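PDB 2H30: peptide methionine sulfoxide reductase msrA/msrB, which reduces methionine sulfoxide in proteins, its N-terminal thioredoxin domain being able to take electrons from DsbD and pass them to the downstream reductases. Local coordinates for residues K39-K44 against S71-T76; W46-P51 against L83-D88; E144-A149 against G159-S164. The protein carries 2 engineered substitutions. All blocks are in the same frame, centred on the assembly; numbering follows the deposited sequence.

All three contacts belong to one thioredoxin-like domain built on a mixed sheet. Contact 1 pairs strands 41-45 and 73-78 inside that sheet, and contact 2 joins the loops that follow these same two strands, so along the chain their segments alternate. Their centres are about 21 Å apart, bridged where Trp46 NE1 reaches Thr76 OG1. Contact 3 comes later in sequence, on helix 144-152 and the last residues of this domain construct; its centre is about 17 Å from that of contact 1, which it meets through Ala147 against Leu42. Contacts 2 and 3 do not touch. The probable redox end, with Cys50, thus lies remote from the last residues of the chain.

Contact 1 of 3, residues K39-K44 against S71-T76; sequences KPTLIK and SANLIT
Four backbone hydrogen bonds zip 39-44 to 71-76 as parallel neighbours, the two strands of the beta-alpha-beta unit 41-45, 51-64, 73-78 in this thioredoxin fold. Asn73 N gives to Pro40 O and Leu42 N to Asn73 O, the latter at 2.8 Å and nearly along the C=O axis. Further on, Ile75 N donates to Leu42 O and Lys44 N to Ile75 O. On one face of the sheet Ile43 and Ile75 lie side by side, CG1 of Ile43 3.8 Å from CG1 of Ile75. Ile75 CG1 sits in the crowded position between N and the carbonyl carbon (chi1 66°), which also sets it 3.9 Å from Thr41 CG2; Met20 of helix 16-20 packs on both isoleucines. The other face carries Leu42 and Leu74, pointing the same way and backed by Trp125, while Ala147 and Ile151 of helix 144-152 close over Leu42. Lys44 leaves that face, CG anti to the backbone N (chi1 -176°), and its extended chain takes NZ to a salt bridge with Glu56 on the connecting helix. Packing is tightest between the leucine methyls, where Leu42 CD2 meets Leu74 CD2 at 3.5 Å.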
# COMPACT_ATOMS: atom_id res chain seq x y z
N LYS A 39 6.61 -6.97 12.49
CA LYS A 39 7.15 -6.20 11.38
C LYS A 39 6.30 -4.95 11.22
O LYS A 39 5.09 -5.03 11.36
CB LYS A 39 7.06 -7.00 10.07
CG LYS A 39 8.01 -8.17 9.96
CD LYS A 39 7.91 -8.75 8.59
CE LYS A 39 8.75 -9.99 8.50
NZ LYS A 39 8.82 -10.54 7.13
N PRO A 40 6.93 -3.83 10.84
CA PRO A 40 6.09 -2.67 10.41
C PRO A 40 5.48 -3.00 9.04
O PRO A 40 5.94 -3.90 8.38
CB PRO A 40 7.10 -1.53 10.27
CG PRO A 40 8.43 -2.24 9.94
CD PRO A 40 8.38 -3.57 10.70
N THR A 41 4.49 -2.21 8.63
CA THR A 41 3.85 -2.41 7.35
C THR A 41 3.94 -1.12 6.57
O THR A 41 3.57 -0.02 7.07
CB THR A 41 2.37 -2.81 7.54
OG1 THR A 41 2.38 -4.10 8.24
CG2 THR A 41 1.68 -3.06 6.20
N LEU A 42 4.41 -1.25 5.33
CA LEU A 42 4.52 -0.09 4.43
C LEU A 42 3.42 -0.28 3.41
O LEU A 42 3.37 -1.32 2.72
CB LEU A 42 5.90 -0.09 3.76
CG LEU A 42 6.06 1.07 2.79
CD1 LEU A 42 5.97 2.46 3.48
CD2 LEU A 42 7.45 0.80 2.12
N ILE A 43 2.49 0.69 3.35
CA ILE A 43 1.29 0.53 2.51
C ILE A 43 1.29 1.56 1.40
O ILE A 43 1.43 2.76 1.68
CB ILE A 43 0.01 0.76 3.31
CG1 ILE A 43 -0.04 -0.20 4.51
CG2 ILE A 43 -1.22 0.60 2.40
CD1 ILE A 43 -1.21 0.14 5.43
N LYS A 44 1.13 1.12 0.19
CA LYS A 44 0.99 2.06 -0.97
C LYS A 44 -0.50 2.12 -1.36
O LYS A 44 -1.05 1.04 -1.70
CB LYS A 44 1.76 1.52 -2.17
CG LYS A 44 1.68 2.54 -3.34
CD LYS A 44 2.41 2.03 -4.54
CE LYS A 44 2.75 3.31 -5.42
NZ LYS A 44 3.76 2.92 -6.33
N SER A 71 12.33 -6.95 6.29
CA SER A 71 12.00 -6.62 7.69
C SER A 71 10.60 -6.00 7.81
O SER A 71 10.17 -5.75 8.93
CB SER A 71 13.03 -5.65 8.31
OG SER A 71 12.96 -4.40 7.65
N ALA A 72 9.95 -5.69 6.66
CA ALA A 72 8.63 -5.03 6.71
C ALA A 72 7.66 -5.82 5.90
O ALA A 72 8.05 -6.56 4.99
CB ALA A 72 8.74 -3.58 6.08
N ASN A 73 6.37 -5.61 6.16
CA ASN A 73 5.32 -6.09 5.27
C ASN A 73 5.09 -5.00 4.22
O ASN A 73 4.84 -3.87 4.60
CB ASN A 73 4.02 -6.26 6.02
CG ASN A 73 4.15 -7.20 7.27
OD1 ASN A 73 3.71 -6.85 8.36
ND2 ASN A 73 4.77 -8.33 7.07
N LEU A 74 5.18 -5.35 2.95
CA LEU A 74 4.85 -4.36 1.90
C LEU A 74 3.54 -4.79 1.25
O LEU A 74 3.39 -5.91 0.73
CB LEU A 74 5.95 -4.36 0.86
CG LEU A 74 6.81 -3.15 0.92
CD1 LEU A 74 7.93 -3.31 -0.10
CD2 LEU A 74 6.03 -1.93 0.53
N ILE A 75 2.57 -3.89 1.37
CA ILE A 75 1.28 -4.15 0.73
C ILE A 75 0.76 -2.92 -0.01
O ILE A 75 1.26 -1.81 0.21
CB ILE A 75 0.24 -4.65 1.74
CG1 ILE A 75 -0.05 -3.55 2.71
CG2 ILE A 75 0.74 -5.94 2.46
CD1 ILE A 75 -1.29 -3.82 3.53
N THR A 76 -0.20 -3.13 -0.90
CA THR A 76 -0.82 -1.98 -1.56
C THR A 76 -2.33 -2.06 -1.30
O THR A 76 -2.84 -3.15 -1.04
CB THR A 76 -0.55 -1.92 -3.08
OG1 THR A 76 -1.39 -2.85 -3.77
CG2 THR A 76 0.97 -2.21 -3.33

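Contact 2 of 3, residues W46-P51 against L83-D88; sequences WASWCP and LHEKKD
Glu85 OE1 is gripped by two donors. Ser48 OG gives its proton at 2.6 Å on the syn lone pair of Glu85 OE1, and Lys86 N, from the next residue, takes the anti lone pair. The second oxygen, Glu85 OE2, receives Ser48 N at 2.8 Å, again on its syn side, with an N-H...O angle of 163°. Ser48 thus holds both carboxylate oxygens, which fixes the rotation of the group and would favour its ionised form. Glu85 gets there by a bend at chi2 (62°), and Ser48 OG by standing between its own N and carbonyl carbon (chi1 65°). A water donates to OE2 and to Trp46 O, adding a bridge between the loops. A type I turn from Ala47 to Cys50 leads into helix 51-64 as in thioredoxins; Cys50, at the N-cap, is probably the first cysteine of the redox CxxC pair with Cys53. Beside it, Ala47 CB lies 3.5 Å above one face of the Trp49 ring, out toward its rim. Trp49 NE1 makes a weak hydrogen bond to Leu83 O, and Trp49 CZ2 rests 4.2 Å from Leu83 CB. Lys86 CE lies 3.6 Å from Ser48 OG, while the Lys86 ammonium forms a cation-pi contact with Trp94.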
# COMPACT_ATOMS: atom_id res chain seq x y z
N TRP A 46 -3.29 3.46 -4.02
CA TRP A 46 -3.30 3.77 -5.45
C TRP A 46 -4.69 3.58 -6.05
O TRP A 46 -5.60 3.09 -5.37
CB TRP A 46 -2.26 2.90 -6.18
CG TRP A 46 -2.53 1.42 -6.16
CD1 TRP A 46 -2.24 0.55 -5.13
CD2 TRP A 46 -3.01 0.63 -7.24
NE1 TRP A 46 -2.59 -0.76 -5.51
CE2 TRP A 46 -3.09 -0.71 -6.79
CE3 TRP A 46 -3.47 0.94 -8.52
CZ2 TRP A 46 -3.51 -1.76 -7.59
CZ3 TRP A 46 -3.93 -0.12 -9.33
CH2 TRP A 46 -3.96 -1.44 -8.87
N ALA A 47 -4.83 3.99 -7.32
CA ALA A 47 -6.06 3.81 -8.08
C ALA A 47 -5.74 3.47 -9.51
O ALA A 47 -4.72 3.92 -10.05
CB ALA A 47 -6.91 5.05 -8.04
N SER A 48 -6.70 2.77 -10.11
CA SER A 48 -6.56 2.30 -11.52
C SER A 48 -6.47 3.48 -12.49
O SER A 48 -5.89 3.33 -13.58
CB SER A 48 -7.73 1.41 -11.90
OG SER A 48 -8.92 2.17 -11.89
N TRP A 49 -7.02 4.63 -12.12
CA TRP A 49 -7.09 5.77 -13.04
C TRP A 49 -5.86 6.64 -13.01
O TRP A 49 -5.83 7.68 -13.71
CB TRP A 49 -8.36 6.62 -12.80
CG TRP A 49 -8.69 6.90 -11.37
CD1 TRP A 49 -9.71 6.35 -10.66
CD2 TRP A 49 -8.04 7.84 -10.49
NE1 TRP A 49 -9.73 6.88 -9.37
CE2 TRP A 49 -8.74 7.81 -9.25
CE3 TRP A 49 -6.94 8.71 -10.64
CZ2 TRP A 49 -8.34 8.61 -8.17
CZ3 TRP A 49 -6.57 9.52 -9.57
CH2 TRP A 49 -7.29 9.46 -8.35
N CYS A 50 -4.86 6.27 -12.18
CA CYS A 50 -3.68 7.13 -11.98
C CYS A 50 -2.54 6.47 -12.77
O CYS A 50 -2.00 5.43 -12.36
CB CYS A 50 -3.29 7.14 -10.51
SG CYS A 50 -1.77 8.13 -10.36
N PRO A 51 -2.15 7.04 -13.92
CA PRO A 51 -1.09 6.34 -14.68
C PRO A 51 0.26 6.31 -13.96
O PRO A 51 1.05 5.38 -14.21
CB PRO A 51 -1.01 7.13 -15.99
CG PRO A 51 -1.55 8.49 -15.63
CD PRO A 51 -2.65 8.23 -14.65
N LEU A 83 -13.24 7.70 -4.57
CA LEU A 83 -12.55 8.62 -5.46
C LEU A 83 -12.59 8.13 -6.92
O LEU A 83 -11.54 8.15 -7.65
CB LEU A 83 -11.11 8.88 -5.02
CG LEU A 83 -10.91 9.49 -3.63
CD1 LEU A 83 -9.42 9.58 -3.21
CD2 LEU A 83 -11.52 10.88 -3.54
N HIS A 84 -13.77 7.68 -7.35
CA HIS A 84 -14.04 7.26 -8.74
C HIS A 84 -13.28 6.02 -9.18
O HIS A 84 -13.23 5.71 -10.39
CB HIS A 84 -13.88 8.41 -9.75
CG HIS A 84 -14.73 9.60 -9.42
ND1 HIS A 84 -16.11 9.57 -9.52
CD2 HIS A 84 -14.40 10.82 -8.94
CE1 HIS A 84 -16.59 10.74 -9.13
NE2 HIS A 84 -15.57 11.51 -8.76
N GLU A 85 -12.73 5.29 -8.20
CA GLU A 85 -12.22 3.97 -8.53
C GLU A 85 -13.36 3.07 -9.00
O GLU A 85 -14.54 3.25 -8.55
CB GLU A 85 -11.50 3.36 -7.29
CG GLU A 85 -10.97 1.96 -7.50
CD GLU A 85 -9.92 1.92 -8.60
OE1 GLU A 85 -10.30 1.70 -9.79
OE2 GLU A 85 -8.74 2.13 -8.27
N LYS A 86 -13.03 2.14 -9.89
CA LYS A 86 -13.96 1.10 -10.33
C LYS A 86 -14.67 0.47 -9.15
O LYS A 86 -14.08 0.28 -8.09
CB LYS A 86 -13.21 0.02 -11.10
CG LYS A 86 -12.59 0.61 -12.44
CD LYS A 86 -11.67 -0.42 -13.09
CE LYS A 86 -10.84 0.18 -14.23
NZ LYS A 86 -11.75 0.58 -15.36
N LYS A 87 -15.97 0.17 -9.31
CA LYS A 87 -16.71 -0.48 -8.24
C LYS A 87 -16.22 -1.87 -7.89
O LYS A 87 -15.52 -2.56 -8.66
CB LYS A 87 -18.21 -0.52 -8.65
CG LYS A 87 -18.74 0.86 -8.74
CD LYS A 87 -20.25 1.02 -8.96
CE LYS A 87 -20.68 2.42 -8.43
NZ LYS A 87 -19.46 3.26 -8.05
N ASP A 88 -16.61 -2.33 -6.69
CA ASP A 88 -16.30 -3.68 -6.29
C ASP A 88 -16.75 -4.68 -7.34
O ASP A 88 -17.84 -4.52 -7.91
CB ASP A 88 -16.98 -3.99 -4.96
CG ASP A 88 -16.40 -5.23 -4.31
OD1 ASP A 88 -15.15 -5.37 -4.29
OD2 ASP A 88 -17.19 -6.06 -3.82
O HOH W 1 -8.29 2.78 -5.66

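Contact 3 of 3, residues E144-A149 against G159-S164; sequences EAQALA and GSLKHS
The first turns of helix 144-152 face a short 3-10 segment, 159-161, that runs into a type I turn from Leu161 to Ser164, with the Gln146 and Leu161 CA atoms 6.7 Å apart. Leu161 does most of the touching. Its CG is anti to the carbonyl carbon (chi1 -68°), and the extended branch sets Leu161 CD1 against the helix, where it lies 4.2 Å from Ala145 CB and 4.5 Å from Ala149 CB, methyls one helical turn apart. Gln146 slides past Leu161 in the opposite direction, its CG 3.9 Å from Leu161 CB. Its chain is extended beyond CG, so the amide reaches past the leucine and is held at both ends: OE1 accepts from Asn143 N, and NE2 donates to Leu158 O. The glutamine therefore ties the start of the helix to the chain just ahead of the 3-10 segment. On the tail, Leu161 O takes both Ser164 N and Ser164 OG, the hydroxyl at 2.8 Å on a carbonyl lone pair, which folds the C-terminal residue back. The contact sits on the surface, the tail curling against the outward side of helix 144-152, while Ala147 of that helix faces Trp63 of helix 51-64.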
# COMPACT_ATOMS: atom_id res chain seq x y z
N GLU A 144 13.07 4.10 -4.04
CA GLU A 144 13.47 2.87 -3.26
C GLU A 144 14.29 3.19 -2.01
O GLU A 144 14.00 2.64 -0.91
CB GLU A 144 14.22 1.90 -4.11
CG GLU A 144 14.44 0.64 -3.40
CD GLU A 144 15.18 -0.38 -4.24
OE1 GLU A 144 15.48 -1.48 -3.72
OE2 GLU A 144 15.40 -0.08 -5.44
N ALA A 145 15.10 4.23 -2.10
CA ALA A 145 15.91 4.69 -0.97
C ALA A 145 15.07 5.30 0.12
O ALA A 145 15.32 5.06 1.29
CB ALA A 145 16.99 5.73 -1.46
N GLN A 146 14.08 6.12 -0.28
CA GLN A 146 13.12 6.69 0.69
C GLN A 146 12.28 5.58 1.36
O GLN A 146 12.08 5.60 2.59
CB GLN A 146 12.18 7.64 -0.03
CG GLN A 146 12.89 8.97 -0.38
CD GLN A 146 12.05 9.82 -1.28
OE1 GLN A 146 11.32 9.33 -2.16
NE2 GLN A 146 12.20 11.17 -1.12
N ALA A 147 11.85 4.61 0.58
CA ALA A 147 11.08 3.48 1.17
C ALA A 147 11.93 2.69 2.17
O ALA A 147 11.49 2.33 3.25
CB ALA A 147 10.54 2.56 0.05
N LEU A 148 13.19 2.44 1.80
CA LEU A 148 14.05 1.73 2.75
C LEU A 148 14.33 2.55 4.01
O LEU A 148 14.42 1.95 5.10
CB LEU A 148 15.37 1.38 2.02
CG LEU A 148 15.23 0.26 0.99
CD1 LEU A 148 16.52 0.23 0.18
CD2 LEU A 148 14.97 -1.14 1.62
N ALA A 149 14.51 3.87 3.84
CA ALA A 149 14.75 4.75 4.97
C ALA A 149 13.53 4.70 5.91
O ALA A 149 13.67 4.51 7.14
CB ALA A 149 14.99 6.16 4.48
N GLY A 159 12.92 14.22 2.34
CA GLY A 159 13.29 15.31 1.47
C GLY A 159 14.76 15.38 1.12
O GLY A 159 15.09 15.80 0.05
N SER A 160 15.63 14.90 2.02
CA SER A 160 17.06 14.95 1.75
C SER A 160 17.46 14.01 0.62
O SER A 160 18.53 14.15 0.06
CB SER A 160 17.83 14.72 3.03
OG SER A 160 17.43 15.76 3.92
N LEU A 161 16.56 13.06 0.27
CA LEU A 161 16.73 12.12 -0.85
C LEU A 161 15.82 12.40 -2.09
O LEU A 161 15.78 11.60 -3.05
CB LEU A 161 16.35 10.69 -0.35
CG LEU A 161 17.29 10.11 0.66
CD1 LEU A 161 16.65 8.90 1.32
CD2 LEU A 161 18.60 9.67 -0.02
N LYS A 162 15.10 13.53 -2.05
CA LYS A 162 14.15 13.87 -3.14
C LYS A 162 14.80 13.91 -4.51
O LYS A 162 14.20 13.45 -5.51
CB LYS A 162 13.42 15.19 -2.82
CG LYS A 162 12.17 15.41 -3.69
CD LYS A 162 11.81 16.92 -3.72
CE LYS A 162 10.48 17.19 -4.45
NZ LYS A 162 10.04 18.59 -4.15
N HIS A 163 16.05 14.39 -4.56
CA HIS A 163 16.78 14.58 -5.83
C HIS A 163 17.82 13.52 -6.09
O HIS A 163 18.74 13.72 -6.90
CB HIS A 163 17.46 15.94 -5.85
CG HIS A 163 16.51 17.07 -5.69
ND1 HIS A 163 15.55 17.37 -6.64
CD2 HIS A 163 16.32 17.95 -4.68
CE1 HIS A 163 14.83 18.39 -6.22
NE2 HIS A 163 15.27 18.76 -5.03
N SER A 164 17.70 12.38 -5.41
CA SER A 164 18.69 11.31 -5.63
C SER A 164 18.43 10.59 -6.96
O SER A 164 17.29 10.62 -7.50
CB SER A 164 18.75 10.35 -4.46
OG SER A 164 17.54 9.71 -4.23
OXT SER A 164 19.33 9.95 -7.52